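Local coordinates for protein Eps1p (Saccharomyces cerevisiae, PDB 4TW5) that is a protein of the protein disulfide isomerase family, built from a thioredoxin-fold domain and probably a second one like it, at residues F19-Y33 / E80-P93. Residues are numbered along the deposited sequence; the frame is centred on the assembly and turned at random. Where two conformers were deposited one is given.
Sequences FKEELSKGLHIIDFY and ENIEYFPEIRLYNP
Six backbone hydrogen bonds join strands 27-33 and 87-92 as antiparallel neighbours: His28, Ile30 and Phe32 exchange N-H and C=O with Tyr91, Arg89 and Glu87 respectively. The shortest runs from Ile30 N to Arg89 O at 2.7 Å. Between these hydrogen-bonded pairs lie two non-hydrogen-bonded ones, Ile29 with Leu90 and Asp31 with Ile88.

Aromatic contacts gather on the face that carries Tyr91. The edge of the Phe19 ring points at the face of Tyr91, a T-shaped pair with planes at 81°; Phe19 reaches there because its CG lies anti to the backbone N (chi1 -167°). Leu23 CD1 presses on the base of the Tyr91 side chain, 3.6 Å from Tyr91 CB. Phe32 is covered on one face by Ile82 CD1, a CH-pi contact 3.8 Å from the ring centroid, while Tyr91 CE1 comes to the ring's edge. The same Ile82 methyl also sits over the centre of the Arg89 guanidinium.

This is the thioredoxin fold, in which 27-33 is an inner strand flanked by 63-69 and 87-92. A cis peptide bond precedes Pro86, as in the cis-proline loop of thioredoxins, and Pro86 touches Cys40 of the Cys37-Cys40 disulfide.

Polar groups form a network beside Phe32. Arg89 holds Glu87 OE2 side-on through two nitrogens, NE at 2.6 Å, both arriving from above the carboxylate plane. Arg89 NH1 also donates to Glu80 O and, at 3.1 Å, to Tyr91 OH.

Apolar packing lines the other face, where Ile29 CG1 lies 3.7 Å from Leu90 CD1 and Trp47 of helix 44-53 touches Ile29 and Ile88. Asp31 is buried there too; its OD1 touches Pro86 CB and has no polar partner, whereas OD2 has a weak bond from Gln67.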
loop_
_atom_site.group_PDB
_atom_site.type_symbol
_atom_site.label_atom_id
_atom_site.label_comp_id
_atom_site.label_asym_id
_atom_site.label_seq_id
_atom_site.Cartn_x
_atom_site.Cartn_y
_atom_site.Cartn_z
ATOM N N PHE A 19 -23.981 -10.262 -55.408
ATOM C CA PHE A 19 -23.598 -10.355 -54.007
ATOM C C PHE A 19 -22.080 -10.361 -53.872
ATOM O O PHE A 19 -21.499 -9.420 -53.329
ATOM C CB PHE A 19 -24.231 -11.606 -53.371
ATOM C CG PHE A 19 -24.151 -11.642 -51.873
ATOM C CD1 PHE A 19 -24.958 -10.819 -51.114
ATOM C CD2 PHE A 19 -23.308 -12.514 -51.226
ATOM C CE1 PHE A 19 -24.913 -10.848 -49.741
ATOM C CE2 PHE A 19 -23.255 -12.545 -49.848
ATOM C CZ PHE A 19 -24.058 -11.709 -49.108
ATOM N N LYS A 20 -21.421 -11.339 -54.477
ATOM C CA LYS A 20 -19.996 -11.484 -54.244
ATOM C C LYS A 20 -19.189 -10.364 -54.904
ATOM O O LYS A 20 -18.182 -9.914 -54.359
ATOM C CB LYS A 20 -19.524 -12.854 -54.753
ATOM C CG LYS A 20 -18.022 -12.961 -54.930
ATOM C CD LYS A 20 -17.545 -14.397 -54.871
ATOM C CE LYS A 20 -16.068 -14.514 -55.241
ATOM N NZ LYS A 20 -15.574 -15.915 -55.037
ATOM N N GLU A 21 -19.718 -9.790 -55.975
ATOM C CA GLU A 21 -18.971 -8.777 -56.694
ATOM C C GLU A 21 -19.000 -7.478 -55.909
ATOM O O GLU A 21 -18.004 -6.762 -55.786
ATOM C CB GLU A 21 -19.598 -8.556 -58.069
ATOM C CG GLU A 21 -19.483 -9.748 -59.004
ATOM C CD GLU A 21 -20.592 -10.782 -58.764
ATOM O OE1 GLU A 21 -21.403 -10.598 -57.834
ATOM O OE2 GLU A 21 -20.655 -11.782 -59.509
ATOM N N GLU A 22 -20.155 -7.220 -55.320
ATOM C CA GLU A 22 -20.351 -6.056 -54.493
ATOM C C GLU A 22 -19.606 -6.086 -53.145
ATOM O O GLU A 22 -19.101 -5.054 -52.703
ATOM C CB GLU A 22 -21.851 -5.855 -54.293
ATOM C CG GLU A 22 -22.178 -4.719 -53.362
ATOM C CD GLU A 22 -21.754 -3.373 -53.919
ATOM O OE1 GLU A 22 -21.601 -3.265 -55.158
ATOM O OE2 GLU A 22 -21.582 -2.433 -53.101
ATOM N N LEU A 23 -19.536 -7.244 -52.491
ATOM C CA LEU A 23 -18.859 -7.332 -51.185
ATOM C C LEU A 23 -17.324 -7.432 -51.298
ATOM O O LEU A 23 -16.626 -7.381 -50.290
ATOM C CB LEU A 23 -19.383 -8.523 -50.373
ATOM C CG LEU A 23 -20.897 -8.655 -50.130
ATOM C CD1 LEU A 23 -21.208 -9.431 -48.848
ATOM C CD2 LEU A 23 -21.639 -7.317 -50.121
ATOM N N SER A 24 -16.798 -7.547 -52.516
ATOM C CA SER A 24 -15.350 -7.683 -52.715
ATOM C C SER A 24 -14.551 -6.400 -52.446
ATOM O O SER A 24 -13.328 -6.416 -52.557
ATOM C CB SER A 24 -15.044 -8.183 -54.127
ATOM O OG SER A 24 -15.477 -7.260 -55.106
ATOM N N LYS A 25 -15.219 -5.273 -52.184
ATOM C CA LYS A 25 -14.515 -4.049 -51.785
ATOM C C LYS A 25 -15.200 -3.378 -50.601
ATOM O O LYS A 25 -16.423 -3.277 -50.565
ATOM C CB LYS A 25 -14.414 -3.063 -52.956
ATOM C CG LYS A 25 -13.466 -3.493 -54.071
ATOM C CD LYS A 25 -12.054 -3.743 -53.549
ATOM C CE LYS A 25 -11.263 -4.600 -54.534
ATOM N NZ LYS A 25 -9.916 -4.959 -53.995
ATOM N N GLY A 26 -14.411 -2.932 -49.626
ATOM C CA GLY A 26 -14.938 -2.243 -48.460
ATOM C C GLY A 26 -15.844 -3.064 -47.559
ATOM O O GLY A 26 -15.916 -4.282 -47.655
ATOM N N LEU A 27 -16.547 -2.371 -46.669
ATOM C CA LEU A 27 -17.496 -2.993 -45.737
ATOM C C LEU A 27 -18.937 -2.903 -46.193
ATOM O O LEU A 27 -19.342 -1.945 -46.840
ATOM C CB LEU A 27 -17.376 -2.352 -44.356
ATOM C CG LEU A 27 -16.028 -2.546 -43.670
ATOM C CD1 LEU A 27 -15.915 -1.751 -42.380
ATOM C CD2 LEU A 27 -15.909 -4.017 -43.359
ATOM N N HIS A 28 -19.722 -3.918 -45.867
ATOM C CA HIS A 28 -21.138 -3.890 -46.179
ATOM C C HIS A 28 -21.971 -4.252 -44.977
ATOM O O HIS A 28 -21.662 -5.204 -44.261
ATOM C CB HIS A 28 -21.439 -4.815 -47.345
ATOM C CG HIS A 28 -20.995 -4.258 -48.653
ATOM N ND1 HIS A 28 -19.675 -4.273 -49.050
ATOM C CD2 HIS A 28 -21.681 -3.636 -49.640
ATOM C CE1 HIS A 28 -19.568 -3.689 -50.232
ATOM N NE2 HIS A 28 -20.774 -3.305 -50.616
ATOM N N ILE A 29 -22.989 -3.445 -44.711
ATOM C CA ILE A 29 -23.960 -3.755 -43.687
ATOM C C ILE A 29 -25.256 -4.165 -44.368
ATOM O O ILE A 29 -25.934 -3.336 -44.959
ATOM C CB ILE A 29 -24.202 -2.571 -42.756
ATOM C CG1 ILE A 29 -22.902 -2.159 -42.052
ATOM C CG2 ILE A 29 -25.242 -2.924 -41.743
ATOM C CD1 ILE A 29 -23.070 -0.931 -41.199
ATOM N N ILE A 30 -25.582 -5.447 -44.318
ATOM C CA ILE A 30 -26.668 -5.957 -45.131
ATOM C C ILE A 30 -27.900 -6.364 -44.335
ATOM O O ILE A 30 -27.813 -7.053 -43.314
ATOM C CB ILE A 30 -26.216 -7.163 -45.957
ATOM C CG1 ILE A 30 -24.926 -6.831 -46.706
ATOM C CG2 ILE A 30 -27.307 -7.571 -46.954
ATOM C CD1 ILE A 30 -24.323 -8.019 -47.455
ATOM N N ASP A 31 -29.057 -5.920 -44.820
ATOM C CA ASP A 31 -30.329 -6.307 -44.236
ATOM C C ASP A 31 -30.951 -7.468 -45.017
ATOM O O ASP A 31 -31.550 -7.267 -46.073
ATOM C CB ASP A 31 -31.300 -5.120 -44.193
ATOM C CG ASP A 31 -32.718 -5.543 -43.826
ATOM O OD1 ASP A 31 -32.880 -6.581 -43.151
ATOM O OD2 ASP A 31 -33.677 -4.844 -44.215
ATOM N N PHE A 32 -30.786 -8.681 -44.505
ATOM C CA PHE A 32 -31.493 -9.832 -45.052
ATOM C C PHE A 32 -32.917 -9.780 -44.525
ATOM O O PHE A 32 -33.177 -10.092 -43.364
ATOM C CB PHE A 32 -30.786 -11.142 -44.683
ATOM C CG PHE A 32 -29.437 -11.281 -45.327
ATOM C CD1 PHE A 32 -28.314 -10.711 -44.755
ATOM C CD2 PHE A 32 -29.304 -11.938 -46.538
ATOM C CE1 PHE A 32 -27.084 -10.816 -45.376
ATOM C CE2 PHE A 32 -28.078 -12.049 -47.159
ATOM C CZ PHE A 32 -26.967 -11.491 -46.579
ATOM N N TYR A 33 -33.838 -9.380 -45.397
ATOM C CA TYR A 33 -35.201 -9.096 -44.978
ATOM C C TYR A 33 -36.170 -9.921 -45.789
ATOM O O TYR A 33 -35.798 -10.534 -46.793
ATOM C CB TYR A 33 -35.531 -7.620 -45.156
ATOM C CG TYR A 33 -35.795 -7.250 -46.601
ATOM C CD1 TYR A 33 -37.097 -7.066 -47.063
ATOM C CD2 TYR A 33 -34.754 -7.102 -47.506
ATOM C CE1 TYR A 33 -37.350 -6.741 -48.375
ATOM C CE2 TYR A 33 -34.999 -6.771 -48.821
ATOM C CZ TYR A 33 -36.303 -6.597 -49.248
ATOM O OH TYR A 33 -36.555 -6.267 -50.552
ATOM N N GLU A 80 -26.067 -18.129 -46.835
ATOM C CA GLU A 80 -25.576 -17.222 -45.806
ATOM C C GLU A 80 -26.120 -17.636 -44.442
ATOM O O GLU A 80 -25.842 -16.988 -43.430
ATOM C CB GLU A 80 -25.949 -15.769 -46.135
ATOM C CG GLU A 80 -25.222 -15.206 -47.361
ATOM C CD GLU A 80 -23.694 -15.264 -47.236
ATOM O OE1 GLU A 80 -23.172 -14.985 -46.135
ATOM O OE2 GLU A 80 -23.012 -15.597 -48.235
ATOM N N ASN A 81 -26.921 -18.700 -44.439
ATOM C CA ASN A 81 -27.429 -19.307 -43.210
ATOM C C ASN A 81 -28.274 -18.356 -42.369
ATOM O O ASN A 81 -28.124 -18.307 -41.154
ATOM C CB ASN A 81 -26.265 -19.835 -42.373
ATOM C CG ASN A 81 -25.457 -20.886 -43.105
ATOM O OD1 ASN A 81 -25.931 -22.003 -43.326
ATOM N ND2 ASN A 81 -24.226 -20.534 -43.493
ATOM N N ILE A 82 -29.153 -17.603 -43.022
ATOM C CA ILE A 82 -30.061 -16.701 -42.323
ATOM C C ILE A 82 -30.975 -17.478 -41.388
ATOM O O ILE A 82 -31.661 -18.402 -41.818
ATOM C CB ILE A 82 -30.922 -15.894 -43.320
ATOM C CG1 ILE A 82 -30.032 -15.139 -44.306
ATOM C CG2 ILE A 82 -31.869 -14.944 -42.592
ATOM C CD1 ILE A 82 -28.975 -14.274 -43.634
ATOM N N GLU A 83 -30.991 -17.102 -40.113
ATOM C CA GLU A 83 -31.837 -17.782 -39.142
ATOM C C GLU A 83 -33.129 -17.016 -38.902
ATOM O O GLU A 83 -34.191 -17.618 -38.785
ATOM C CB GLU A 83 -31.109 -18.025 -37.814
ATOM C CG GLU A 83 -29.817 -18.834 -37.927
ATOM C CD GLU A 83 -28.998 -18.840 -36.641
ATOM O OE1 GLU A 83 -29.020 -17.829 -35.911
ATOM O OE2 GLU A 83 -28.348 -19.872 -36.350
ATOM N N TYR A 84 -33.054 -15.693 -38.841
ATOM C CA TYR A 84 -34.244 -14.911 -38.537
ATOM C C TYR A 84 -34.470 -13.773 -39.521
ATOM O O TYR A 84 -33.613 -13.470 -40.347
ATOM C CB TYR A 84 -34.145 -14.355 -37.110
ATOM C CG TYR A 84 -32.823 -13.686 -36.778
ATOM C CD1 TYR A 84 -32.692 -12.298 -36.811
ATOM C CD2 TYR A 84 -31.708 -14.440 -36.423
ATOM C CE1 TYR A 84 -31.487 -11.681 -36.501
ATOM C CE2 TYR A 84 -30.499 -13.835 -36.115
ATOM C CZ TYR A 84 -30.394 -12.459 -36.155
ATOM O OH TYR A 84 -29.189 -11.873 -35.847
ATOM N N PHE A 85 -35.637 -13.151 -39.413
ATOM C CA PHE A 85 -36.016 -11.993 -40.208
ATOM C C PHE A 85 -36.521 -10.897 -39.276
ATOM O O PHE A 85 -37.318 -11.168 -38.375
ATOM C CB PHE A 85 -37.089 -12.354 -41.237
ATOM C CG PHE A 85 -36.595 -13.209 -42.372
ATOM C CD1 PHE A 85 -35.362 -12.965 -42.959
ATOM C CD2 PHE A 85 -37.366 -14.257 -42.855
ATOM C CE1 PHE A 85 -34.908 -13.750 -44.011
ATOM C CE2 PHE A 85 -36.921 -15.050 -43.901
ATOM C CZ PHE A 85 -35.688 -14.795 -44.480
ATOM N N PRO A 86 -36.024 -9.663 -39.458
ATOM C CA PRO A 86 -34.952 -9.375 -40.412
ATOM C C PRO A 86 -33.599 -9.632 -39.764
ATOM O O PRO A 86 -33.504 -9.623 -38.533
ATOM C CB PRO A 86 -35.142 -7.895 -40.706
ATOM C CG PRO A 86 -35.667 -7.354 -39.416
ATOM C CD PRO A 86 -36.502 -8.440 -38.790
ATOM N N GLU A 87 -32.567 -9.839 -40.569
ATOM C CA GLU A 87 -31.238 -10.067 -40.018
ATOM C C GLU A 87 -30.206 -9.105 -40.581
ATOM O O GLU A 87 -29.921 -9.118 -41.786
ATOM C CB GLU A 87 -30.793 -11.497 -40.271
ATOM C CG GLU A 87 -29.433 -11.778 -39.695
ATOM C CD GLU A 87 -29.144 -13.247 -39.554
ATOM O OE1 GLU A 87 -30.063 -14.065 -39.787
ATOM O OE2 GLU A 87 -27.989 -13.580 -39.216
ATOM N N ILE A 88 -29.649 -8.277 -39.699
ATOM C CA ILE A 88 -28.663 -7.279 -40.096
ATOM C C ILE A 88 -27.219 -7.738 -39.858
ATOM O O ILE A 88 -26.841 -8.048 -38.732
ATOM C CB ILE A 88 -28.896 -5.978 -39.348
ATOM C CG1 ILE A 88 -30.375 -5.604 -39.414
ATOM C CG2 ILE A 88 -28.004 -4.866 -39.914
ATOM C CD1 ILE A 88 -30.708 -4.376 -38.630
ATOM N N ARG A 89 -26.410 -7.753 -40.915
ATOM C CA ARG A 89 -25.067 -8.343 -40.863
ATOM C C ARG A 89 -23.954 -7.460 -41.443
ATOM O O ARG A 89 -24.198 -6.641 -42.340
ATOM C CB ARG A 89 -25.056 -9.669 -41.614
ATOM C CG ARG A 89 -25.944 -10.762 -41.062
ATOM C CD ARG A 89 -25.670 -12.038 -41.817
ATOM N NE ARG A 89 -26.365 -13.185 -41.257
ATOM C CZ ARG A 89 -26.063 -14.446 -41.548
ATOM N NH1 ARG A 89 -25.091 -14.714 -42.401
ATOM N NH2 ARG A 89 -26.742 -15.436 -40.996
ATOM N N LEU A 90 -22.739 -7.630 -40.914
ATOM C CA LEU A 90 -21.541 -6.987 -41.441
ATOM C C LEU A 90 -20.643 -7.967 -42.207
ATOM O O LEU A 90 -20.257 -9.022 -41.698
ATOM C CB LEU A 90 -20.732 -6.330 -40.322
ATOM C CG LEU A 90 -19.483 -5.540 -40.770
ATOM C CD1 LEU A 90 -19.864 -4.273 -41.586
ATOM C CD2 LEU A 90 -18.643 -5.159 -39.576
ATOM N N TYR A 91 -20.304 -7.608 -43.436
ATOM C CA TYR A 91 -19.403 -8.401 -44.253
ATOM C C TYR A 91 -18.180 -7.591 -44.634
ATOM O O TYR A 91 -18.226 -6.360 -44.658
ATOM C CB TYR A 91 -20.109 -8.887 -45.511
ATOM C CG TYR A 91 -21.082 -10.023 -45.280
ATOM C CD1 TYR A 91 -22.314 -9.795 -44.679
ATOM C CD2 TYR A 91 -20.789 -11.314 -45.703
ATOM C CE1 TYR A 91 -23.217 -10.830 -44.476
ATOM C CE2 TYR A 91 -21.689 -12.356 -45.504
ATOM C CZ TYR A 91 -22.900 -12.097 -44.893
ATOM O OH TYR A 91 -23.805 -13.102 -44.697
ATOM N N ASN A 92 -17.061 -8.271 -44.853
ATOM C CA ASN A 92 -15.923 -7.628 -45.491
ATOM C C ASN A 92 -15.617 -8.446 -46.760
ATOM O O ASN A 92 -16.358 -9.386 -47.064
ATOM C CB ASN A 92 -14.753 -7.471 -44.514
ATOM C CG ASN A 92 -14.177 -8.805 -43.997
ATOM O OD1 ASN A 92 -14.504 -9.896 -44.460
ATOM N ND2 ASN A 92 -13.290 -8.687 -43.026
ATOM N N PRO A 93 -14.583 -8.079 -47.534
ATOM C CA PRO A 93 -14.244 -8.919 -48.701
ATOM C C PRO A 93 -13.951 -10.406 -48.400
ATOM O O PRO A 93 -14.091 -11.239 -49.300
ATOM C CB PRO A 93 -12.982 -8.238 -49.263
ATOM C CG PRO A 93 -13.106 -6.820 -48.853
ATOM C CD PRO A 93 -13.791 -6.826 -47.512
#